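Local coordinates for protein putative oxidoreductase (Gluconobacter oxydans, PDB 3WJ7) that probably catalyses nicotinamide-coenzyme-dependent reduction of carbonyl compounds, or the reverse oxidation, as a member of the short-chain dehydrogenase/reductase family, at residues Gly20-Val25 / Leu42-Thr47; Ala30-Glu35 / Val223-Ala228; Asn108-Ala113 / Gln163-Leu168; Ser125-Leu130 / Lys304-Ser309; Ser257-Val262 / Ala327-Ile332. All coordinates share one frame; numbering follows the deposited sequence.

Contact 1 (Gly20-Val25 / Leu42-Thr47); sequences GATGFV and LLVRPT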
# COMPACT_ATOMS: atom_id res chain seq x y z
N GLY A 20 -3.90 22.31 -11.35
CA GLY A 20 -2.98 22.49 -10.25
C GLY A 20 -2.58 23.92 -9.90
O GLY A 20 -1.53 24.14 -9.29
N ALA A 21 -3.44 24.90 -10.21
CA ALA A 21 -3.10 26.30 -10.05
C ALA A 21 -3.04 26.80 -8.61
O ALA A 21 -2.47 27.86 -8.36
CB ALA A 21 -4.04 27.16 -10.85
N THR A 22 -3.62 26.07 -7.66
CA THR A 22 -3.51 26.43 -6.23
C THR A 22 -2.16 25.99 -5.62
O THR A 22 -1.78 26.46 -4.56
CB THR A 22 -4.66 25.82 -5.42
OG1 THR A 22 -4.66 24.39 -5.58
CG2 THR A 22 -5.99 26.32 -5.97
N GLY A 23 -1.43 25.11 -6.30
CA GLY A 23 -0.11 24.73 -5.82
C GLY A 23 0.99 25.79 -6.00
O GLY A 23 0.79 26.88 -6.55
N PHE A 24 2.15 25.44 -5.46
CA PHE A 24 3.33 26.25 -5.45
C PHE A 24 3.77 26.52 -6.89
O PHE A 24 3.89 27.68 -7.29
CB PHE A 24 4.41 25.52 -4.62
CG PHE A 24 5.65 26.32 -4.40
CD1 PHE A 24 5.59 27.68 -4.07
CD2 PHE A 24 6.94 25.70 -4.51
CE1 PHE A 24 6.78 28.42 -3.88
CE2 PHE A 24 8.11 26.45 -4.30
CZ PHE A 24 8.03 27.80 -3.99
N VAL A 25 3.95 25.46 -7.68
CA VAL A 25 4.31 25.62 -9.10
C VAL A 25 3.15 26.06 -10.02
O VAL A 25 3.33 26.95 -10.86
CB VAL A 25 4.92 24.33 -9.67
CG1 VAL A 25 5.15 24.52 -11.17
CG2 VAL A 25 6.18 24.00 -8.92
N LEU A 42 -8.98 28.03 -14.74
CA LEU A 42 -8.21 27.30 -13.75
C LEU A 42 -9.05 26.14 -13.26
O LEU A 42 -10.13 26.36 -12.77
CB LEU A 42 -7.81 28.24 -12.60
CG LEU A 42 -7.05 29.52 -13.01
CD1 LEU A 42 -6.69 30.38 -11.82
CD2 LEU A 42 -5.80 29.28 -13.85
N LEU A 43 -8.61 24.91 -13.45
CA LEU A 43 -9.36 23.80 -12.90
C LEU A 43 -9.01 23.71 -11.43
O LEU A 43 -7.83 23.79 -11.08
CB LEU A 43 -9.02 22.49 -13.61
CG LEU A 43 -9.83 21.26 -13.19
CD1 LEU A 43 -11.20 21.19 -13.88
CD2 LEU A 43 -9.04 19.98 -13.46
N VAL A 44 -10.03 23.62 -10.59
CA VAL A 44 -9.88 23.43 -9.14
C VAL A 44 -10.80 22.31 -8.65
O VAL A 44 -11.83 22.01 -9.30
CB VAL A 44 -10.26 24.69 -8.37
CG1 VAL A 44 -9.31 25.84 -8.70
CG2 VAL A 44 -11.72 25.05 -8.66
N ARG A 45 -10.44 21.72 -7.50
CA ARG A 45 -11.22 20.66 -6.84
C ARG A 45 -12.45 21.20 -6.07
O ARG A 45 -12.43 22.34 -5.59
CB ARG A 45 -10.33 19.86 -5.89
CG ARG A 45 -9.79 18.54 -6.45
CD ARG A 45 -9.24 17.65 -5.33
NE ARG A 45 -8.44 16.51 -5.82
CZ ARG A 45 -7.13 16.55 -6.11
NH1 ARG A 45 -6.44 17.69 -5.98
NH2 ARG A 45 -6.51 15.46 -6.54
N PRO A 46 -13.53 20.38 -5.97
CA PRO A 46 -14.69 20.67 -5.09
C PRO A 46 -14.28 21.18 -3.69
O PRO A 46 -14.86 22.14 -3.18
CB PRO A 46 -15.41 19.31 -4.98
CG PRO A 46 -14.91 18.47 -6.13
CD PRO A 46 -13.79 19.20 -6.83
N THR A 47 -13.27 20.53 -3.11
CA THR A 47 -12.61 20.95 -1.86
C THR A 47 -11.88 22.31 -1.99
O THR A 47 -12.52 23.36 -1.88
CB THR A 47 -11.64 19.85 -1.35
OG1 THR A 47 -10.91 19.29 -2.46
CG2 THR A 47 -12.42 18.73 -0.66

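Contact 2 (Ala30-Glu35 / Val223-Ala228); sequences ARVLEE and VAEGHA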
# COMPACT_ATOMS: atom_id res chain seq x y z
N ALA A 30 0.77 30.00 -13.51
CA ALA A 30 -0.39 30.79 -13.88
C ALA A 30 -0.04 32.27 -14.01
O ALA A 30 -0.41 32.88 -15.02
CB ALA A 30 -1.51 30.60 -12.87
N ARG A 31 0.67 32.83 -13.03
CA ARG A 31 1.03 34.26 -13.03
C ARG A 31 1.80 34.59 -14.31
O ARG A 31 1.50 35.58 -14.96
CB ARG A 31 1.86 34.66 -11.78
CG ARG A 31 1.05 34.76 -10.49
CD ARG A 31 1.92 34.91 -9.24
NE ARG A 31 1.34 34.13 -8.14
CZ ARG A 31 1.89 33.07 -7.53
NH1 ARG A 31 3.12 32.64 -7.81
NH2 ARG A 31 1.21 32.44 -6.57
N VAL A 32 2.76 33.74 -14.67
CA VAL A 32 3.59 33.98 -15.85
C VAL A 32 2.73 34.06 -17.13
O VAL A 32 2.85 34.99 -17.91
CB VAL A 32 4.74 32.94 -15.95
CG1 VAL A 32 5.36 32.87 -17.34
CG2 VAL A 32 5.81 33.23 -14.90
N LEU A 33 1.86 33.08 -17.31
CA LEU A 33 0.92 33.04 -18.42
C LEU A 33 0.05 34.29 -18.47
O LEU A 33 -0.23 34.83 -19.55
CB LEU A 33 0.01 31.80 -18.29
CG LEU A 33 0.79 30.51 -18.43
CD1 LEU A 33 -0.15 29.33 -18.28
CD2 LEU A 33 1.57 30.46 -19.73
N GLU A 34 -0.41 34.72 -17.30
CA GLU A 34 -1.21 35.93 -17.20
C GLU A 34 -0.44 37.18 -17.69
O GLU A 34 -0.99 37.97 -18.44
CB GLU A 34 -1.69 36.14 -15.77
CG GLU A 34 -2.68 37.29 -15.62
CD GLU A 34 -4.11 36.86 -15.88
OE1 GLU A 34 -4.49 35.73 -15.46
OE2 GLU A 34 -4.87 37.67 -16.48
N GLU A 35 0.83 37.33 -17.27
CA GLU A 35 1.65 38.50 -17.64
C GLU A 35 2.02 38.45 -19.12
O GLU A 35 2.28 39.48 -19.74
CB GLU A 35 2.90 38.63 -16.75
CG GLU A 35 2.59 38.66 -15.25
CD GLU A 35 3.83 38.79 -14.35
OE1 GLU A 35 4.60 39.77 -14.51
OE2 GLU A 35 4.03 37.92 -13.46
N VAL A 223 11.11 27.87 -12.98
CA VAL A 223 10.29 26.77 -13.43
C VAL A 223 9.12 27.31 -14.24
O VAL A 223 8.82 26.81 -15.34
CB VAL A 223 9.71 26.01 -12.23
CG1 VAL A 223 8.64 25.00 -12.65
CG2 VAL A 223 10.83 25.32 -11.47
N ALA A 224 8.46 28.31 -13.66
CA ALA A 224 7.28 28.90 -14.25
C ALA A 224 7.58 29.44 -15.64
O ALA A 224 6.87 29.15 -16.62
CB ALA A 224 6.70 29.99 -13.34
N GLU A 225 8.64 30.22 -15.74
CA GLU A 225 8.99 30.87 -16.98
C GLU A 225 9.29 29.76 -17.98
O GLU A 225 8.83 29.80 -19.14
CB GLU A 225 10.20 31.80 -16.74
CG GLU A 225 10.95 32.29 -17.98
CD GLU A 225 10.18 33.23 -18.94
OE1 GLU A 225 9.08 33.77 -18.59
OE2 GLU A 225 10.71 33.44 -20.06
N GLY A 226 10.05 28.76 -17.54
CA GLY A 226 10.41 27.65 -18.41
C GLY A 226 9.21 26.93 -19.01
O GLY A 226 9.29 26.43 -20.13
N HIS A 227 8.08 26.89 -18.30
CA HIS A 227 6.86 26.34 -18.89
C HIS A 227 6.41 27.21 -20.07
O HIS A 227 5.96 26.69 -21.09
CB HIS A 227 5.71 26.30 -17.88
CG HIS A 227 5.82 25.22 -16.85
ND1 HIS A 227 4.93 24.17 -16.78
CD2 HIS A 227 6.68 25.05 -15.82
CE1 HIS A 227 5.25 23.38 -15.77
NE2 HIS A 227 6.31 23.89 -15.18
N ALA A 228 6.52 28.53 -19.93
CA ALA A 228 6.05 29.41 -21.00
C ALA A 228 6.91 29.21 -22.23
O ALA A 228 6.40 29.12 -23.36
CB ALA A 228 6.03 30.86 -20.54

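Contact 3 (Asn108-Ala113 / Gln163-Leu168); sequences NLMLAA and QEVLRL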
# COMPACT_ATOMS: atom_id res chain seq x y z
N ASN A 108 -6.83 10.36 -17.87
CA ASN A 108 -8.11 10.94 -18.20
C ASN A 108 -7.92 12.39 -18.80
O ASN A 108 -8.50 12.75 -19.86
CB ASN A 108 -9.05 10.91 -16.98
CG ASN A 108 -9.40 9.45 -16.52
OD1 ASN A 108 -9.33 8.50 -17.31
ND2 ASN A 108 -9.78 9.29 -15.25
N LEU A 109 -7.11 13.21 -18.14
CA LEU A 109 -6.94 14.54 -18.58
C LEU A 109 -6.41 14.55 -20.02
O LEU A 109 -6.96 15.26 -20.89
CB LEU A 109 -6.00 15.32 -17.66
CG LEU A 109 -5.84 16.78 -18.10
CD1 LEU A 109 -7.18 17.50 -18.00
CD2 LEU A 109 -4.79 17.47 -17.25
N MET A 110 -5.34 13.79 -20.26
CA MET A 110 -4.74 13.71 -21.59
C MET A 110 -5.71 13.21 -22.68
O MET A 110 -5.81 13.79 -23.75
CB MET A 110 -3.47 12.85 -21.55
CG MET A 110 -2.31 13.42 -20.73
SD MET A 110 -1.82 15.14 -21.01
CE MET A 110 -2.42 15.93 -19.53
N LEU A 111 -6.43 12.13 -22.40
CA LEU A 111 -7.42 11.64 -23.33
C LEU A 111 -8.54 12.67 -23.55
O LEU A 111 -8.96 12.88 -24.68
CB LEU A 111 -7.97 10.31 -22.88
CG LEU A 111 -7.10 9.04 -22.90
CD1 LEU A 111 -7.92 7.84 -22.41
CD2 LEU A 111 -6.55 8.77 -24.28
N ALA A 112 -9.00 13.32 -22.48
CA ALA A 112 -10.05 14.35 -22.61
C ALA A 112 -9.64 15.54 -23.45
O ALA A 112 -10.44 16.02 -24.26
CB ALA A 112 -10.57 14.80 -21.24
N ALA A 113 -8.40 16.00 -23.29
CA ALA A 113 -7.86 17.15 -24.08
C ALA A 113 -7.71 16.79 -25.56
O ALA A 113 -7.83 17.64 -26.47
CB ALA A 113 -6.51 17.57 -23.54
N GLN A 163 5.53 7.97 -18.17
CA GLN A 163 5.51 6.92 -19.22
C GLN A 163 4.17 6.90 -19.93
O GLN A 163 4.13 6.70 -21.13
CB GLN A 163 5.84 5.52 -18.70
CG GLN A 163 7.31 5.34 -18.30
CD GLN A 163 8.29 5.63 -19.44
OE1 GLN A 163 9.10 6.53 -19.34
NE2 GLN A 163 8.19 4.87 -20.52
N GLU A 164 3.08 7.15 -19.19
CA GLU A 164 1.78 7.26 -19.80
C GLU A 164 1.72 8.35 -20.86
O GLU A 164 1.21 8.14 -21.95
CB GLU A 164 0.71 7.52 -18.75
CG GLU A 164 -0.02 6.28 -18.31
CD GLU A 164 -1.25 5.94 -19.17
OE1 GLU A 164 -1.19 5.95 -20.44
OE2 GLU A 164 -2.30 5.64 -18.54
N VAL A 165 2.21 9.54 -20.53
CA VAL A 165 2.20 10.61 -21.47
C VAL A 165 3.01 10.18 -22.71
O VAL A 165 2.52 10.34 -23.84
CB VAL A 165 2.70 11.92 -20.84
CG1 VAL A 165 2.78 13.00 -21.90
CG2 VAL A 165 1.77 12.36 -19.72
N LEU A 166 4.22 9.63 -22.52
CA LEU A 166 5.01 9.19 -23.70
C LEU A 166 4.27 8.14 -24.56
O LEU A 166 4.48 8.09 -25.78
CB LEU A 166 6.44 8.72 -23.35
CG LEU A 166 7.30 9.82 -22.74
CD1 LEU A 166 8.51 9.25 -22.02
CD2 LEU A 166 7.72 10.86 -23.75
N ARG A 167 3.42 7.32 -23.93
CA ARG A 167 2.70 6.28 -24.67
C ARG A 167 1.65 7.00 -25.52
O ARG A 167 1.58 6.80 -26.73
CB ARG A 167 2.09 5.23 -23.71
CG ARG A 167 1.61 3.90 -24.34
CD ARG A 167 0.55 3.10 -23.54
NE ARG A 167 -0.31 3.90 -22.66
CZ ARG A 167 -1.57 4.32 -22.89
NH1 ARG A 167 -2.25 4.04 -24.03
NH2 ARG A 167 -2.16 5.05 -21.95
N LEU A 168 0.90 7.91 -24.91
CA LEU A 168 -0.09 8.68 -25.64
C LEU A 168 0.50 9.58 -26.70
O LEU A 168 -0.15 9.84 -27.70
CB LEU A 168 -0.98 9.47 -24.68
CG LEU A 168 -1.82 8.62 -23.72
CD1 LEU A 168 -2.38 9.48 -22.60
CD2 LEU A 168 -2.97 7.94 -24.45

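Contact 4 (Ser125-Leu130 / Lys304-Ser309); sequences SSVAAL and KLMFFS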
# COMPACT_ATOMS: atom_id res chain seq x y z
N SER A 125 6.19 17.42 -15.42
CA SER A 125 6.58 16.14 -14.83
C SER A 125 7.68 16.45 -13.85
O SER A 125 7.57 17.42 -13.15
CB SER A 125 7.02 15.23 -15.94
OG SER A 125 7.85 14.19 -15.53
N SER A 126 8.76 15.70 -13.78
CA SER A 126 9.74 16.07 -12.77
C SER A 126 10.99 15.32 -12.99
O SER A 126 10.98 14.27 -13.65
CB SER A 126 9.19 15.80 -11.37
OG SER A 126 10.22 15.54 -10.44
N VAL A 127 12.10 15.83 -12.46
CA VAL A 127 13.33 15.03 -12.53
C VAL A 127 13.16 13.67 -11.82
O VAL A 127 13.95 12.74 -12.09
CB VAL A 127 14.58 15.75 -12.00
CG1 VAL A 127 14.89 16.94 -12.88
CG2 VAL A 127 14.44 16.14 -10.52
N ALA A 128 12.15 13.53 -10.95
CA ALA A 128 11.96 12.24 -10.26
C ALA A 128 11.58 11.12 -11.23
O ALA A 128 11.82 9.97 -10.97
CB ALA A 128 10.96 12.37 -9.14
N ALA A 129 11.00 11.47 -12.36
CA ALA A 129 10.75 10.53 -13.45
C ALA A 129 11.98 10.14 -14.26
O ALA A 129 11.88 9.28 -15.15
CB ALA A 129 9.68 11.08 -14.38
N LEU A 130 13.14 10.77 -14.00
CA LEU A 130 14.28 10.60 -14.92
C LEU A 130 15.34 9.65 -14.37
O LEU A 130 15.23 9.20 -13.24
CB LEU A 130 14.91 11.93 -15.26
CG LEU A 130 14.04 13.00 -15.92
CD1 LEU A 130 14.93 14.12 -16.40
CD2 LEU A 130 13.24 12.50 -17.07
N LYS A 304 22.76 7.79 -4.86
CA LYS A 304 23.18 8.51 -6.07
C LYS A 304 22.79 9.96 -5.92
O LYS A 304 21.76 10.26 -5.34
CB LYS A 304 22.56 7.92 -7.34
CG LYS A 304 22.88 6.45 -7.64
CD LYS A 304 22.23 6.06 -8.95
CE LYS A 304 21.64 4.67 -8.93
NZ LYS A 304 22.50 3.72 -9.69
N LEU A 305 23.64 10.86 -6.40
CA LEU A 305 23.32 12.27 -6.31
C LEU A 305 22.24 12.61 -7.35
O LEU A 305 22.26 12.12 -8.48
CB LEU A 305 24.56 13.12 -6.53
CG LEU A 305 25.84 12.79 -5.74
CD1 LEU A 305 26.96 13.77 -6.06
CD2 LEU A 305 25.59 12.70 -4.24
N MET A 306 21.28 13.44 -6.96
CA MET A 306 20.24 13.88 -7.85
C MET A 306 20.68 15.15 -8.59
O MET A 306 20.19 16.26 -8.35
CB MET A 306 18.94 14.09 -7.08
CG MET A 306 18.34 12.80 -6.57
SD MET A 306 16.56 13.02 -6.37
CE MET A 306 15.84 12.97 -8.06
N PHE A 307 21.61 14.96 -9.51
CA PHE A 307 22.26 16.07 -10.19
C PHE A 307 21.83 16.03 -11.64
O PHE A 307 21.82 14.96 -12.27
CB PHE A 307 23.76 15.93 -10.01
CG PHE A 307 24.30 16.59 -8.75
CD1 PHE A 307 23.45 17.04 -7.72
CD2 PHE A 307 25.69 16.73 -8.58
CE1 PHE A 307 23.96 17.64 -6.58
CE2 PHE A 307 26.21 17.33 -7.42
CZ PHE A 307 25.34 17.78 -6.42
N PHE A 308 21.40 17.16 -12.17
CA PHE A 308 20.82 17.18 -13.51
C PHE A 308 21.33 18.36 -14.26
O PHE A 308 21.61 19.38 -13.64
CB PHE A 308 19.28 17.24 -13.46
CG PHE A 308 18.66 16.03 -12.85
CD1 PHE A 308 18.36 14.93 -13.64
CD2 PHE A 308 18.44 15.97 -11.49
CE1 PHE A 308 17.84 13.78 -13.07
CE2 PHE A 308 17.90 14.82 -10.91
CZ PHE A 308 17.61 13.72 -11.70
N SER A 309 21.43 18.23 -15.58
CA SER A 309 21.85 19.34 -16.45
C SER A 309 20.62 19.95 -17.06
O SER A 309 19.70 19.20 -17.43
CB SER A 309 22.69 18.80 -17.60
OG SER A 309 23.12 19.85 -18.47

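Contact 5 (Ser257-Val262 / Ala327-Ile332); sequences SQIAGV and AVTDAI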
# COMPACT_ATOMS: atom_id res chain seq x y z
N SER A 257 21.85 29.21 6.55
CA SER A 257 22.32 29.70 7.82
C SER A 257 23.04 31.01 7.75
O SER A 257 22.85 31.84 8.64
CB SER A 257 23.21 28.67 8.48
OG SER A 257 22.41 27.54 8.73
N GLN A 258 23.87 31.18 6.72
CA GLN A 258 24.61 32.43 6.56
C GLN A 258 23.67 33.61 6.22
O GLN A 258 23.81 34.66 6.81
CB GLN A 258 25.86 32.31 5.67
CG GLN A 258 25.76 32.76 4.22
CD GLN A 258 26.87 32.14 3.34
OE1 GLN A 258 27.21 32.66 2.28
NE2 GLN A 258 27.43 31.01 3.79
N ILE A 259 22.69 33.39 5.34
CA ILE A 259 21.67 34.37 5.01
C ILE A 259 20.74 34.68 6.21
O ILE A 259 20.30 35.83 6.40
CB ILE A 259 20.80 33.91 3.83
CG1 ILE A 259 21.60 33.76 2.54
CG2 ILE A 259 19.69 34.91 3.55
CD1 ILE A 259 21.02 32.71 1.60
N ALA A 260 20.42 33.66 7.00
CA ALA A 260 19.49 33.84 8.10
C ALA A 260 20.21 34.31 9.37
O ALA A 260 19.56 34.44 10.41
CB ALA A 260 18.73 32.56 8.38
N GLY A 261 21.52 34.55 9.27
CA GLY A 261 22.37 34.90 10.44
C GLY A 261 22.36 33.88 11.60
O GLY A 261 22.36 34.28 12.77
N VAL A 262 22.38 32.58 11.29
CA VAL A 262 22.28 31.58 12.36
C VAL A 262 23.42 30.53 12.27
O VAL A 262 24.13 30.46 11.26
CB VAL A 262 20.86 30.94 12.38
CG1 VAL A 262 20.73 29.75 11.42
CG2 VAL A 262 20.47 30.56 13.79
N ALA A 327 17.06 31.87 -5.00
CA ALA A 327 15.83 31.21 -4.62
C ALA A 327 15.69 31.07 -3.12
O ALA A 327 14.58 31.28 -2.57
CB ALA A 327 15.69 29.86 -5.27
N VAL A 328 16.79 30.72 -2.47
CA VAL A 328 16.83 30.53 -1.02
C VAL A 328 16.59 31.86 -0.29
O VAL A 328 15.83 31.93 0.67
CB VAL A 328 18.20 29.92 -0.59
CG1 VAL A 328 18.36 29.91 0.92
CG2 VAL A 328 18.40 28.54 -1.18
N THR A 329 17.26 32.92 -0.76
CA THR A 329 17.08 34.29 -0.29
C THR A 329 15.64 34.77 -0.31
O THR A 329 15.14 35.25 0.68
CB THR A 329 17.94 35.26 -1.15
OG1 THR A 329 19.34 34.92 -1.01
CG2 THR A 329 17.71 36.71 -0.73
N ASP A 330 14.98 34.66 -1.45
CA ASP A 330 13.57 35.05 -1.56
C ASP A 330 12.65 34.23 -0.64
O ASP A 330 11.80 34.81 0.05
CB ASP A 330 13.09 34.93 -2.98
CG ASP A 330 13.86 35.79 -3.94
OD1 ASP A 330 14.61 36.69 -3.50
OD2 ASP A 330 13.68 35.56 -5.17
N ALA A 331 12.85 32.90 -0.62
CA ALA A 331 12.05 32.01 0.21
C ALA A 331 12.14 32.40 1.70
O ALA A 331 11.12 32.44 2.41
CB ALA A 331 12.47 30.55 -0.01
N ILE A 332 13.36 32.72 2.16
CA ILE A 332 13.54 33.19 3.54
C ILE A 332 12.94 34.58 3.74
O ILE A 332 12.26 34.81 4.73
CB ILE A 332 15.01 33.16 3.99
CG1 ILE A 332 15.44 31.73 4.24
CG2 ILE A 332 15.22 34.02 5.23
CD1 ILE A 332 16.89 31.49 3.92

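Contact 1 (Gly20-Val25 / Leu42-Thr47)
Ala21 lays its methyl against the flank of Leu42, where the leucine forks. CB of Ala21 lies 4.1 Å from Leu42 CD2 and 4.3 Å from Leu42 CD1, so the methyl straddles the two branches instead of meeting one of them end-on. Leu42 CG stands anti to its own carbonyl carbon (chi1 -55°), which brings the fork beside the loop, and both CB atoms start out toward the opposing segment. The second touch is smaller and lies at the margin. Thr22 and Val44 each reach out with a single methyl, Thr22 CG2 and Val44 CG1, which come within 4.3 Å of each other. Thr22 chi1 of 58° sets this up: CG2 takes the place anti to the carbonyl carbon and is turned to the valine, while OG1 is held farther from it. The loop is the start of the GxxGxxG signature that follows the first strand of a Rossmann fold, and 42-44 is the end of the second strand, so the contact lies within the first beta-alpha-beta unit, made of strand 15-18, helix 24-35 and strand 39-44. A type I turn shapes the loop, closed by Gly23 N bonding to Gly20 O at 3.1 Å, with Gly23 as N-cap of the helix. Gly20 has a positive phi of 61°, which favours glycine. Its N remains 4.2 Å from Leu43 O, too far for a hydrogen bond, and the two segments meet through apolar groups. In related dehydrogenases this loop receives the coenzyme pyrophosphate, and the end of the second strand lies near the adenosine ribose.

Contact 2 (Ala30-Glu35 / Val223-Ala228)
Val32 turns both its methyls onto helix 220-233, because chi1 of 163° puts CG1 anti to the backbone N and CG2 anti to the carbonyl carbon. The two branches divide the partners. CG2 of Val32 meets Ala224 CB at 3.7 Å, and CG1 of Val32 meets Ala228 CB at 3.8 Å, so the valine fork spans two alanines one helical turn apart. Glu225 points its CB away, yet a bend at chi2 (67°) folds the chain back across Val32 at about a right angle, and Glu225 OE1 comes to 4.0 Å from Val32 CG1. The carboxylate is held mainly by its salt bridge to Arg36, just beyond the helix end, and the valine merely lies beside it. The small side chains of Ala224 and Ala228 are consistent with the close approach of 8.7 Å between the axes of the two short segments, with a signed crossing angle of -50°, close to that of the ridges-into-grooves class in which both ridges run i to i+4. One turn earlier in helix 24-35, Ala28 and Val29 also touch Ala224. Both helices lie on one face of the Rossmann sheet: Leu33 touches Leu40 of strand 39-44, and His227 touches Ile122 and Cys124 of strand 120-124.

Contact 3 (Asn108-Ala113 / Gln163-Leu168)
Met110 and Leu111 of helix 95-115 pack on Val165 and Leu168 of helix 153-172, two neighbouring helices on one face of the Rossmann sheet; the second begins with the YxxxK signature of short-chain dehydrogenases. Leu168 is the shared partner, and its two branches go to different residues. CD1 of Leu168 rests on Met110 CB at 3.7 Å, and CD2 of Leu168 meets Leu111 CD2, methyl to methyl, also at 3.7 Å, with the two leucine side chains crossing at about a right angle. Leu111 starts out alongside the other helix; its CG, anti to the carbonyl carbon (chi1 -69°), brings the end of the chain closer. Met110 does the reverse: its CB faces the other helix, but bends at chi2 and chi3 carry the sulfur and CE away, and it is Met110 CG that approaches Val165 CG2, at 4.3 Å. The axes of the two short segments come no nearer than 10.8 Å and are inclined by only 24°, a separation bridged largely by the leucine and methionine side chains. Toward the sheet, Met110 also lies on His83 of strand 78-83 and Ile121 of strand 120-124, while Val165 reaches Tyr123, so these side chains fill the layer between the two helices and the central strands.

Contact 4 (Ser125-Leu130 / Lys304-Ser309)
Val127 lies over one face of the Phe308 ring, a little off its centre, and this is the tight part of the contact. Its CB lies 3.7 Å from the centroid of the Phe308 ring and 14° off the ring normal, a CH-pi contact; CG1 is also above the ring, 3.9 Å from Phe308 CG, while CG2 overhangs the rim on the CD2-CE2 side, 3.7 Å from Phe308 CE2. Phe308 chi1 of -65° sets CG anti to the carbonyl carbon and directs the ring into the 3-10 turn 127-129. Leu130 adds its CB obliquely, 4.1 Å from Phe308 CE1. The turn is braced by an ST turn, in which Ser126 OG accepts a nearly straight bond from Ala128 N (2.8 Å). The looser side is that of Met306, partly exposed, whose CE only brushes Val127 CG2 at 4.2 Å. An alanine in place of Phe308 removes the ring face under Val127 CB and CG1, and is likely to open a gap between the two loops and leave Val127 and Leu130 without their shared partner. The 125-130 loop follows strand 120-124, and in this loop related short-chain dehydrogenases usually carry their catalytic serine. Leu130 continues onto Ile241, Ala128 touches Tyr154 of helix 153-172, and Phe308 N bonds to Asn246, joining the 304-309 segment to strand 239-248 of the Rossmann sheet.

Contact 5 (Ser257-Val262 / Ala327-Ile332)
Ile259 closes helix 249-259, its CA 7.0 Å from that of Thr329 in helix 324-337, and the chain leaves in a Schellman motif with Gly261 at positive phi (57°) and Val262 N bonded to Ser257 O at 2.8 Å. The isoleucine carries the contact. CG1 is set anti to the carbonyl carbon (chi1 -64°), and the chain runs on so that its terminal methyl reaches the other helix, where Ile259 CD1 lies 3.9 Å from Val328 CG1 and 3.8 Å from Thr329 OG1. The two partners are met differently: the Ile259 chain runs slantwise to Val328 but at about a right angle to Thr329. The threonine oxygen merely adjoins the methyl, its own hydrogen bond going to Arg325 O one turn earlier in the helix. The other branch, CG2 of Ile259, is anti to the backbone N and faces Ile332, whose CD1 it approaches at 4.4 Å, a looser touch one turn on from Val328. In this way the forked side chain spans residues of two successive turns. Val328 and Ile332 both also touch Val256, in the preceding turn of helix 249-259, and Ile332 touches Ile199 of helix 194-203. Beside the helix end, Ala260 O receives a weak hydrogen bond from Arg336. This apolar interface between helices belongs to the mainly helical C-terminal part of the chain, which in extended short-chain dehydrogenases contributes to the substrate-binding lobe.

How the contacts relate
All five contacts lack hydrogen bonds between their segments and rest on apolar groups, but their settings differ. Contacts 1, 3 and 4 are buried, whereas contacts 2 and 5 are only partly so, with a salt-bridged glutamate bordering the former and a threonine hydroxyl the latter. Contacts 1 and 2 share helix 24-35 and touch through Val25 and Val223; contact 3 holds helices on the other face of the same sheet, its centre about 22 Å from that of contact 2. Contact 4, alone in using an aromatic face, joins two loops across a long stretch of sequence. Contact 5, centred about 40 Å from contact 3, lies among the helices of the C-terminal lobe.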